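Local coordinates for ankyrin repeat domain protein (Legionella pneumophila subsp. pneumophila, PDB 6MCA) that is an effector that interacts with the host LARP7 component of the 7SK snRNP complex and combines ankyrin repeats with a cysteine protease-like region, at residues M324-Q328 and L329-P333; E394-Q397 and R398-A402; K407-I410 and A411-G415. One frame throughout, in Å; residues are numbered along the deposited sequence.

How the contacts relate
Contacts 2 and 3 form one neighbourhood, their centres 10 Å apart, whereas contact 1 lies on the opposite side of the chain's centre. Helices 373-399 and 404-421 follow each other in the chain and pack together where residues 394-402 meet 407-415. Lys407 marks the join, making a cation-pi interaction with Phe399 and bringing its CE to 3.2 Å from Phe399 O; Cys395 CB also lies 3.8 Å from Leu414 CD2. Contact 1 leads from helix 318-329 into an edge strand, 331-337, of a five-stranded antiparallel sheet. Its nearest atoms are about 35 Å from contact 2 and about 37 Å from contact 3, and it touches neither.

Contact 1. Residues M324-Q328 and L329-P333; sequences MINQQ and LGLLP
Leu331 lies across Asn326 at about a right angle, its CD1 3.8 Å from both Asn326 CA and Asn326 ND2. This one leucine methyl meets both the backbone and the amide end of the asparagine. The same amide has a polar role: Asn326 ND2 donates to a water at 3.0 Å, and that water donates in turn to Leu331 O at 2.6 Å. With CG beside its own backbone N (chi1 -57°), the asparagine side chain is turned so that the amide reaches this water, which ties its tip to the start of the strand.

Backbone bonds fix the change of direction. Leu331 N reaches back five residues to Asn326 O at 3.0 Å, nearly straight at 164° and on a lone pair in the carbonyl plane. Together with the positive phi of Gly330 (63°), the first residue to leave helical geometry, this six-to-one bond identifies a Schellman motif. It closes helix 318-329 and releases the chain into strand 331-337, which pairs with strand 292-297 through the Leu332 and Arg296 backbones.

One residue before the glycine, Leu329 still makes a helical bond, its N 2.9 Å from Ile325 O. Its side chain folds back over that same carbonyl, with CB and CG each 3.4 Å from Ile325 O, so apolar carbon flanks the bonded oxygen. Ile325 and Leu329 before the turn and Leu331 after it rest on Trp277 of strand 276-280, while Phe307 of helix 305-312 packs against Ile325, Gln328 and Leu329.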
ATOM      1  N   MET A 324      26.160  -8.065   5.287  1.00 22.20           N
ATOM      2  CA  MET A 324      27.078  -7.033   4.810  1.00 28.52           C
ATOM      3  C   MET A 324      26.848  -5.705   5.522  1.00 27.38           C
ATOM      4  O   MET A 324      27.809  -5.020   5.899  1.00 30.34           O
ATOM      5  CB  MET A 324      26.935  -6.858   3.298  1.00 35.24           C
ATOM      6  CG  MET A 324      27.452  -8.032   2.480  1.00 53.20           C
ATOM      7  SD  MET A 324      27.367  -7.731   0.702  1.00 64.17           S
ATOM      8  CE  MET A 324      28.270  -6.189   0.576  1.00 41.95           C
ATOM      9  N   ILE A 325      25.584  -5.324   5.719  1.00 16.07           N
ATOM     10  CA  ILE A 325      25.301  -4.043   6.361  1.00 20.79           C
ATOM     11  C   ILE A 325      25.691  -4.076   7.834  1.00 24.15           C
ATOM     12  O   ILE A 325      26.117  -3.055   8.390  1.00 26.72           O
ATOM     13  CB  ILE A 325      23.823  -3.656   6.167  1.00 24.61           C
ATOM     14  CG1 ILE A 325      22.895  -4.674   6.834  1.00 28.84           C
ATOM     15  CG2 ILE A 325      23.495  -3.532   4.684  1.00 21.28           C
ATOM     16  CD1 ILE A 325      21.444  -4.245   6.862  1.00 32.92           C
ATOM     17  N   ASN A 326      25.565  -5.235   8.488  1.00 16.03           N
ATOM     18  CA  ASN A 326      26.018  -5.358   9.870  1.00 21.31           C
ATOM     19  C   ASN A 326      27.508  -5.064   9.982  1.00 16.37           C
ATOM     20  O   ASN A 326      27.948  -4.385  10.917  1.00 22.68           O
ATOM     21  CB  ASN A 326      25.714  -6.757  10.405  1.00 17.85           C
ATOM     22  CG  ASN A 326      24.246  -7.112  10.312  1.00 26.14           C
ATOM     23  OD1 ASN A 326      23.717  -7.336   9.223  1.00 24.43           O
ATOM     24  ND2 ASN A 326      23.578  -7.173  11.459  1.00 22.90           N
ATOM     25  N   GLN A 327      28.296  -5.563   9.029  1.00 22.10           N
ATOM     26  CA  GLN A 327      29.735  -5.327   9.055  1.00 31.52           C
ATOM     27  C   GLN A 327      30.066  -3.887   8.681  1.00 28.21           C
ATOM     28  O   GLN A 327      30.956  -3.274   9.283  1.00 36.61           O
ATOM     29  CB  GLN A 327      30.437  -6.303   8.112  1.00 36.35           C
ATOM     30  CG  GLN A 327      31.881  -5.950   7.810  1.00 47.91           C
ATOM     31  CD  GLN A 327      32.830  -7.086   8.121  1.00 45.87           C
ATOM     32  OE1 GLN A 327      32.425  -8.121   8.651  1.00 52.58           O
ATOM     33  NE2 GLN A 327      34.101  -6.904   7.786  1.00 49.41           N
ATOM     34  N   GLN A 328      29.364  -3.330   7.692  1.00 25.61           N
ATOM     35  CA  GLN A 328      29.675  -1.977   7.240  1.00 30.68           C
ATOM     36  C   GLN A 328      29.336  -0.943   8.308  1.00 28.58           C
ATOM     37  O   GLN A 328      30.135  -0.042   8.587  1.00 23.65           O
ATOM     38  CB  GLN A 328      28.937  -1.674   5.934  1.00 21.72           C
ATOM     39  CG  GLN A 328      29.434  -2.485   4.746  1.00 37.43           C
ATOM     40  CD  GLN A 328      28.638  -2.223   3.482  1.00 43.56           C
ATOM     41  OE1 GLN A 328      27.929  -1.221   3.374  1.00 41.83           O
ATOM     42  NE2 GLN A 328      28.753  -3.125   2.513  1.00 38.36           N
ATOM     43  N   LEU A 329      28.158  -1.057   8.921  1.00 18.82           N
ATOM     44  CA  LEU A 329      27.733  -0.108   9.939  1.00 22.00           C
ATOM     45  C   LEU A 329      28.234  -0.454  11.334  1.00 29.56           C
ATOM     46  O   LEU A 329      28.088   0.368  12.246  1.00 27.38           O
ATOM     47  CB  LEU A 329      26.203  -0.006   9.967  1.00 25.04           C
ATOM     48  CG  LEU A 329      25.498   0.304   8.644  1.00 20.30           C
ATOM     49  CD1 LEU A 329      23.993   0.386   8.849  1.00 20.62           C
ATOM     50  CD2 LEU A 329      26.031   1.592   8.037  1.00 23.32           C
ATOM     51  N   GLY A 330      28.822  -1.634  11.523  1.00 26.08           N
ATOM     52  CA  GLY A 330      29.248  -2.060  12.842  1.00 21.88           C
ATOM     53  C   GLY A 330      28.078  -2.194  13.793  1.00 23.33           C
ATOM     54  O   GLY A 330      28.068  -1.590  14.870  1.00 21.74           O
ATOM     55  N   LEU A 331      27.083  -2.985  13.399  1.00 16.41           N
ATOM     56  CA  LEU A 331      25.826  -3.084  14.134  1.00 19.02           C
ATOM     57  C   LEU A 331      26.034  -3.922  15.389  1.00 27.63           C
ATOM     58  O   LEU A 331      26.165  -5.148  15.313  1.00 21.76           O
ATOM     59  CB  LEU A 331      24.741  -3.681  13.245  1.00 15.54           C
ATOM     60  CG  LEU A 331      24.312  -2.799  12.074  1.00 23.63           C
ATOM     61  CD1 LEU A 331      23.123  -3.409  11.347  1.00 25.95           C
ATOM     62  CD2 LEU A 331      23.990  -1.392  12.559  1.00 12.85           C
ATOM     63  N   LEU A 332      26.047  -3.263  16.545  1.00 19.13           N
ATOM     64  CA  LEU A 332      26.219  -3.945  17.821  1.00 17.67           C
ATOM     65  C   LEU A 332      24.856  -4.303  18.395  1.00 20.69           C
ATOM     66  O   LEU A 332      24.074  -3.397  18.710  1.00 21.30           O
ATOM     67  CB  LEU A 332      26.981  -3.060  18.795  1.00 20.15           C
ATOM     68  CG  LEU A 332      27.146  -3.541  20.238  1.00 36.24           C
ATOM     69  CD1 LEU A 332      27.730  -4.942  20.284  1.00 21.48           C
ATOM     70  CD2 LEU A 332      28.012  -2.567  21.019  1.00 23.91           C
ATOM     71  N   PRO A 333      24.527  -5.588  18.543  1.00 31.94           N
ATOM     72  CA  PRO A 333      23.209  -5.965  19.076  1.00 23.34           C
ATOM     73  C   PRO A 333      22.955  -5.342  20.441  1.00 21.53           C
ATOM     74  O   PRO A 333      23.815  -5.364  21.325  1.00 30.28           O
ATOM     75  CB  PRO A 333      23.286  -7.494  19.156  1.00 25.41           C
ATOM     76  CG  PRO A 333      24.299  -7.868  18.132  1.00 23.86           C
ATOM     77  CD  PRO A 333      25.318  -6.764  18.145  1.00 32.55           C
TER
HETATM   78  O   HOH W   1      25.198  -7.170  13.951  1.00 28.84           O

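Contact 2. Residues E394-Q397 and R398-A402; sequences ECIQ and RFYLA
The guanidinium of Arg398 and the carboxylate of Glu394 are stacked, their planes 23° apart, and Glu394 CG lies 4.3 Å above the guanidinium plane, offset toward its rim. The two side chains run side by side: Arg398, with CG beside its backbone N (chi1 -70°) and extended as far as NE, leads back to lay its guanidinium against Glu394. At 4.0 Å from Glu394 OE1 to Arg398 NH2 the salt bridge is long, and the oxygen sits above the guanidinium rather than in line with an N-H, which makes the pair electrostatic, not hydrogen-bonded. The ring of Tyr400 has Phe399 CD2 over the centre of one face, while Gln397 O sits at its edge, near the ring plane. Ile396 O approaches the ring obliquely, 3.2 Å from Tyr400 CD2, and Ile396 CG2 packs on Tyr400 CE2 at 4.1 Å.

Glu394 with Arg398 and Ile396 with Tyr400 are each four residues apart, as expected along helix 373-399. Arg398 N bonds Glu394 O at 2.9 Å, and Phe399 N is shared between Cys395 O at 3.0 Å and, weakly, Ile396 O at 3.4 Å. A type I turn from Phe399 to Ala402 then leads the chain toward helix 404-421. Arg398 also touches Asn155 of helix 147-162, and its NH1 makes a weak hydrogen bond to Leu151 O. On another side, Ile396, Phe399 and Tyr400 pack against Ile439 of helix 427-440.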
ATOM      1  N   GLU A 394     -16.464   1.983   7.625  1.00 37.60           N
ATOM      2  CA  GLU A 394     -16.501   2.623   6.312  1.00 41.49           C
ATOM      3  C   GLU A 394     -17.333   1.804   5.336  1.00 41.11           C
ATOM      4  O   GLU A 394     -18.177   2.346   4.611  1.00 38.82           O
ATOM      5  CB  GLU A 394     -15.081   2.809   5.776  1.00 39.40           C
ATOM      6  CG  GLU A 394     -14.406   4.097   6.202  1.00 44.37           C
ATOM      7  CD  GLU A 394     -13.015   4.244   5.614  1.00 62.55           C
ATOM      8  OE1 GLU A 394     -12.504   3.259   5.039  1.00 50.23           O
ATOM      9  OE2 GLU A 394     -12.435   5.344   5.725  1.00 59.09           O
ATOM     10  N   CYS A 395     -17.102   0.489   5.302  1.00 35.80           N
ATOM     11  CA  CYS A 395     -17.881  -0.372   4.414  1.00 37.40           C
ATOM     12  C   CYS A 395     -19.368  -0.311   4.747  1.00 36.06           C
ATOM     13  O   CYS A 395     -20.216  -0.167   3.854  1.00 42.65           O
ATOM     14  CB  CYS A 395     -17.373  -1.810   4.497  1.00 35.97           C
ATOM     15  SG  CYS A 395     -16.257  -2.269   3.163  1.00 59.87           S
ATOM     16  N   ILE A 396     -19.702  -0.423   6.036  1.00 39.08           N
ATOM     17  CA  ILE A 396     -21.106  -0.434   6.443  1.00 34.88           C
ATOM     18  C   ILE A 396     -21.782   0.883   6.079  1.00 35.40           C
ATOM     19  O   ILE A 396     -22.922   0.900   5.600  1.00 41.54           O
ATOM     20  CB  ILE A 396     -21.223  -0.738   7.947  1.00 39.15           C
ATOM     21  CG1 ILE A 396     -20.828  -2.188   8.222  1.00 26.52           C
ATOM     22  CG2 ILE A 396     -22.634  -0.465   8.447  1.00 37.60           C
ATOM     23  CD1 ILE A 396     -20.726  -2.514   9.687  1.00 47.59           C
ATOM     24  N   GLN A 397     -21.087   2.003   6.284  1.00 30.91           N
ATOM     25  CA  GLN A 397     -21.668   3.302   5.963  1.00 29.67           C
ATOM     26  C   GLN A 397     -21.844   3.473   4.460  1.00 32.04           C
ATOM     27  O   GLN A 397     -22.871   3.990   4.006  1.00 34.33           O
ATOM     28  CB  GLN A 397     -20.798   4.423   6.530  1.00 25.38           C
ATOM     29  CG  GLN A 397     -21.210   5.815   6.084  1.00 25.71           C
ATOM     30  CD  GLN A 397     -20.369   6.904   6.721  1.00 56.84           C
ATOM     31  OE1 GLN A 397     -20.406   7.103   7.936  1.00 45.71           O
ATOM     32  NE2 GLN A 397     -19.603   7.616   5.902  1.00 36.17           N
ATOM     33  N   ARG A 398     -20.857   3.043   3.670  1.00 34.47           N
ATOM     34  CA  ARG A 398     -20.958   3.200   2.225  1.00 39.03           C
ATOM     35  C   ARG A 398     -21.995   2.273   1.608  1.00 31.42           C
ATOM     36  O   ARG A 398     -22.475   2.558   0.506  1.00 35.27           O
ATOM     37  CB  ARG A 398     -19.597   2.961   1.570  1.00 42.34           C
ATOM     38  CG  ARG A 398     -18.581   4.049   1.857  1.00 45.34           C
ATOM     39  CD  ARG A 398     -17.203   3.663   1.358  1.00 34.95           C
ATOM     40  NE  ARG A 398     -16.192   4.629   1.775  1.00 53.77           N
ATOM     41  CZ  ARG A 398     -14.882   4.442   1.649  1.00 45.96           C
ATOM     42  NH1 ARG A 398     -14.421   3.321   1.111  1.00 38.38           N
ATOM     43  NH2 ARG A 398     -14.035   5.376   2.059  1.00 28.43           N
ATOM     44  N   PHE A 399     -22.346   1.172   2.282  1.00 32.29           N
ATOM     45  CA  PHE A 399     -23.330   0.254   1.711  1.00 37.99           C
ATOM     46  C   PHE A 399     -24.667   0.945   1.453  1.00 48.08           C
ATOM     47  O   PHE A 399     -25.278   0.750   0.396  1.00 41.79           O
ATOM     48  CB  PHE A 399     -23.531  -0.952   2.628  1.00 43.75           C
ATOM     49  CG  PHE A 399     -24.637  -1.869   2.181  1.00 50.93           C
ATOM     50  CD1 PHE A 399     -24.420  -2.801   1.180  1.00 39.93           C
ATOM     51  CD2 PHE A 399     -25.897  -1.794   2.757  1.00 48.83           C
ATOM     52  CE1 PHE A 399     -25.434  -3.643   0.762  1.00 56.73           C
ATOM     53  CE2 PHE A 399     -26.915  -2.634   2.343  1.00 54.72           C
ATOM     54  CZ  PHE A 399     -26.683  -3.558   1.345  1.00 43.54           C
ATOM     55  N   TYR A 400     -25.138   1.754   2.405  1.00 41.53           N
ATOM     56  CA  TYR A 400     -26.465   2.348   2.282  1.00 38.53           C
ATOM     57  C   TYR A 400     -26.512   3.484   1.266  1.00 45.30           C
ATOM     58  O   TYR A 400     -27.606   3.888   0.860  1.00 60.21           O
ATOM     59  CB  TYR A 400     -26.944   2.850   3.645  1.00 32.14           C
ATOM     60  CG  TYR A 400     -27.051   1.761   4.691  1.00 35.97           C
ATOM     61  CD1 TYR A 400     -28.150   0.913   4.730  1.00 29.75           C
ATOM     62  CD2 TYR A 400     -26.051   1.579   5.635  1.00 29.62           C
ATOM     63  CE1 TYR A 400     -28.251  -0.084   5.682  1.00 27.97           C
ATOM     64  CE2 TYR A 400     -26.141   0.585   6.591  1.00 27.79           C
ATOM     65  CZ  TYR A 400     -27.243  -0.243   6.611  1.00 31.09           C
ATOM     66  OH  TYR A 400     -27.337  -1.234   7.562  1.00 35.69           O
ATOM     67  N   LEU A 401     -25.361   4.003   0.847  1.00 42.55           N
ATOM     68  CA  LEU A 401     -25.295   5.087  -0.124  1.00 46.74           C
ATOM     69  C   LEU A 401     -24.883   4.611  -1.509  1.00 48.74           C
ATOM     70  O   LEU A 401     -24.675   5.438  -2.402  1.00 50.76           O
ATOM     71  CB  LEU A 401     -24.318   6.165   0.356  1.00 33.54           C
ATOM     72  CG  LEU A 401     -24.611   6.887   1.671  1.00 53.28           C
ATOM     73  CD1 LEU A 401     -23.315   7.364   2.310  1.00 43.20           C
ATOM     74  CD2 LEU A 401     -25.553   8.055   1.441  1.00 44.30           C
ATOM     75  N   ALA A 402     -24.769   3.303  -1.714  1.00 44.49           N
ATOM     76  CA  ALA A 402     -24.100   2.755  -2.883  1.00 50.25           C
ATOM     77  C   ALA A 402     -25.087   2.352  -3.974  1.00 48.19           C
ATOM     78  O   ALA A 402     -26.274   2.121  -3.731  1.00 42.00           O
ATOM     79  CB  ALA A 402     -23.245   1.546  -2.491  1.00 41.08           C
TER

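Contact 3. Residues K407-I410 and A411-G415; sequences KASI and AAILG
In Ile410 a chi1 of -67° sets CG1 beside the backbone N and CG2 anti to it, which carries CG2 along the helix to within 4.1 Å of Leu414 CD1. Leu414 meets it with CG turned beside its own N (chi1 -63°), and the two side chains lie side by side and point the same way. The leucine also folds over the carbonyl of the preceding turn, its CG 3.2 Å from Ile410 O. Ile413 repeats this one residue earlier: its CG1 is 3.2 Å from Ser409 O, and its CD1 is 4.1 Å from Ser409 OG.

All of this rides on regular alpha-helix within 404-421, where four consecutive i to i+4 bonds link Lys407-Ile410 to Ala411-Leu414, the last of them from Leu414 N to Ile410 O at 2.9 Å. Several neighbours engage the helix. On helix 373-399, Ile410 meets Arg398 and Phe399, and Leu414 meets Leu392 and Cys395. Ala412 and Ile413 rest on Val169 of strand 168-172, and Ile413 also meets Ala156 and Ile159 of helix 147-162. The buried Ser409 hydroxyl is satisfied by a hydrogen bond to Asp170 O.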
ATOM      1  N   LYS A 407     -23.007  -2.007  -4.045  1.00 45.38           N
ATOM      2  CA  LYS A 407     -23.618  -2.716  -2.925  1.00 38.05           C
ATOM      3  C   LYS A 407     -23.259  -4.196  -2.951  1.00 42.05           C
ATOM      4  O   LYS A 407     -22.952  -4.784  -1.908  1.00 43.07           O
ATOM      5  CB  LYS A 407     -25.135  -2.536  -2.949  1.00 49.84           C
ATOM      6  CG  LYS A 407     -25.636  -1.258  -2.301  1.00 55.78           C
ATOM      7  CD  LYS A 407     -27.110  -1.376  -1.941  1.00 55.34           C
ATOM      8  CE  LYS A 407     -27.704  -0.026  -1.577  1.00 60.12           C
ATOM      9  NZ  LYS A 407     -29.076  -0.162  -1.016  1.00 69.19           N
ATOM     10  N   ALA A 408     -23.293  -4.814  -4.135  1.00 40.17           N
ATOM     11  CA  ALA A 408     -22.904  -6.217  -4.249  1.00 45.04           C
ATOM     12  C   ALA A 408     -21.442  -6.416  -3.871  1.00 36.49           C
ATOM     13  O   ALA A 408     -21.095  -7.376  -3.170  1.00 35.46           O
ATOM     14  CB  ALA A 408     -23.164  -6.722  -5.668  1.00 33.66           C
ATOM     15  N   SER A 409     -20.570  -5.510  -4.320  1.00 29.18           N
ATOM     16  CA  SER A 409     -19.153  -5.608  -3.975  1.00 37.37           C
ATOM     17  C   SER A 409     -18.943  -5.490  -2.467  1.00 37.03           C
ATOM     18  O   SER A 409     -18.198  -6.275  -1.864  1.00 36.15           O
ATOM     19  CB  SER A 409     -18.361  -4.532  -4.716  1.00 29.45           C
ATOM     20  OG  SER A 409     -17.020  -4.485  -4.263  1.00 43.96           O
ATOM     21  N   ILE A 410     -19.598  -4.510  -1.841  1.00 30.12           N
ATOM     22  CA  ILE A 410     -19.449  -4.308  -0.405  1.00 33.71           C
ATOM     23  C   ILE A 410     -20.004  -5.500   0.366  1.00 35.17           C
ATOM     24  O   ILE A 410     -19.432  -5.920   1.379  1.00 33.61           O
ATOM     25  CB  ILE A 410     -20.121  -2.988   0.017  1.00 35.01           C
ATOM     26  CG1 ILE A 410     -19.364  -1.797  -0.578  1.00 30.02           C
ATOM     27  CG2 ILE A 410     -20.185  -2.870   1.532  1.00 30.53           C
ATOM     28  CD1 ILE A 410     -20.060  -0.467  -0.388  1.00 26.57           C
ATOM     29  N   ALA A 411     -21.117  -6.072  -0.102  1.00 41.32           N
ATOM     30  CA  ALA A 411     -21.668  -7.252   0.553  1.00 37.56           C
ATOM     31  C   ALA A 411     -20.717  -8.437   0.441  1.00 38.31           C
ATOM     32  O   ALA A 411     -20.563  -9.206   1.396  1.00 33.73           O
ATOM     33  CB  ALA A 411     -23.033  -7.596  -0.043  1.00 34.79           C
ATOM     34  N   ALA A 412     -20.070  -8.598  -0.716  1.00 39.36           N
ATOM     35  CA  ALA A 412     -19.078  -9.659  -0.861  1.00 38.40           C
ATOM     36  C   ALA A 412     -17.911  -9.456   0.098  1.00 40.35           C
ATOM     37  O   ALA A 412     -17.433 -10.412   0.720  1.00 38.22           O
ATOM     38  CB  ALA A 412     -18.584  -9.723  -2.305  1.00 33.27           C
ATOM     39  N   ILE A 413     -17.444  -8.213   0.236  1.00 33.09           N
ATOM     40  CA  ILE A 413     -16.342  -7.932   1.157  1.00 33.41           C
ATOM     41  C   ILE A 413     -16.750  -8.242   2.594  1.00 39.66           C
ATOM     42  O   ILE A 413     -15.987  -8.850   3.359  1.00 34.56           O
ATOM     43  CB  ILE A 413     -15.874  -6.473   1.003  1.00 33.51           C
ATOM     44  CG1 ILE A 413     -15.355  -6.226  -0.414  1.00 23.28           C
ATOM     45  CG2 ILE A 413     -14.797  -6.145   2.027  1.00 29.67           C
ATOM     46  CD1 ILE A 413     -15.081  -4.769  -0.716  1.00 27.09           C
ATOM     47  N   LEU A 414     -17.960  -7.829   2.985  1.00 33.26           N
ATOM     48  CA  LEU A 414     -18.427  -8.081   4.346  1.00 34.80           C
ATOM     49  C   LEU A 414     -18.583  -9.573   4.607  1.00 37.76           C
ATOM     50  O   LEU A 414     -18.250 -10.059   5.695  1.00 40.24           O
ATOM     51  CB  LEU A 414     -19.749  -7.354   4.594  1.00 36.45           C
ATOM     52  CG  LEU A 414     -19.732  -5.825   4.514  1.00 39.50           C
ATOM     53  CD1 LEU A 414     -21.133  -5.260   4.707  1.00 45.34           C
ATOM     54  CD2 LEU A 414     -18.767  -5.236   5.528  1.00 33.23           C
ATOM     55  N   GLY A 415     -19.087 -10.318   3.621  1.00 38.01           N
ATOM     56  CA  GLY A 415     -19.189 -11.759   3.775  1.00 44.37           C
ATOM     57  C   GLY A 415     -17.832 -12.423   3.897  1.00 44.12           C
ATOM     58  O   GLY A 415     -17.664 -13.372   4.668  1.00 48.89           O
TER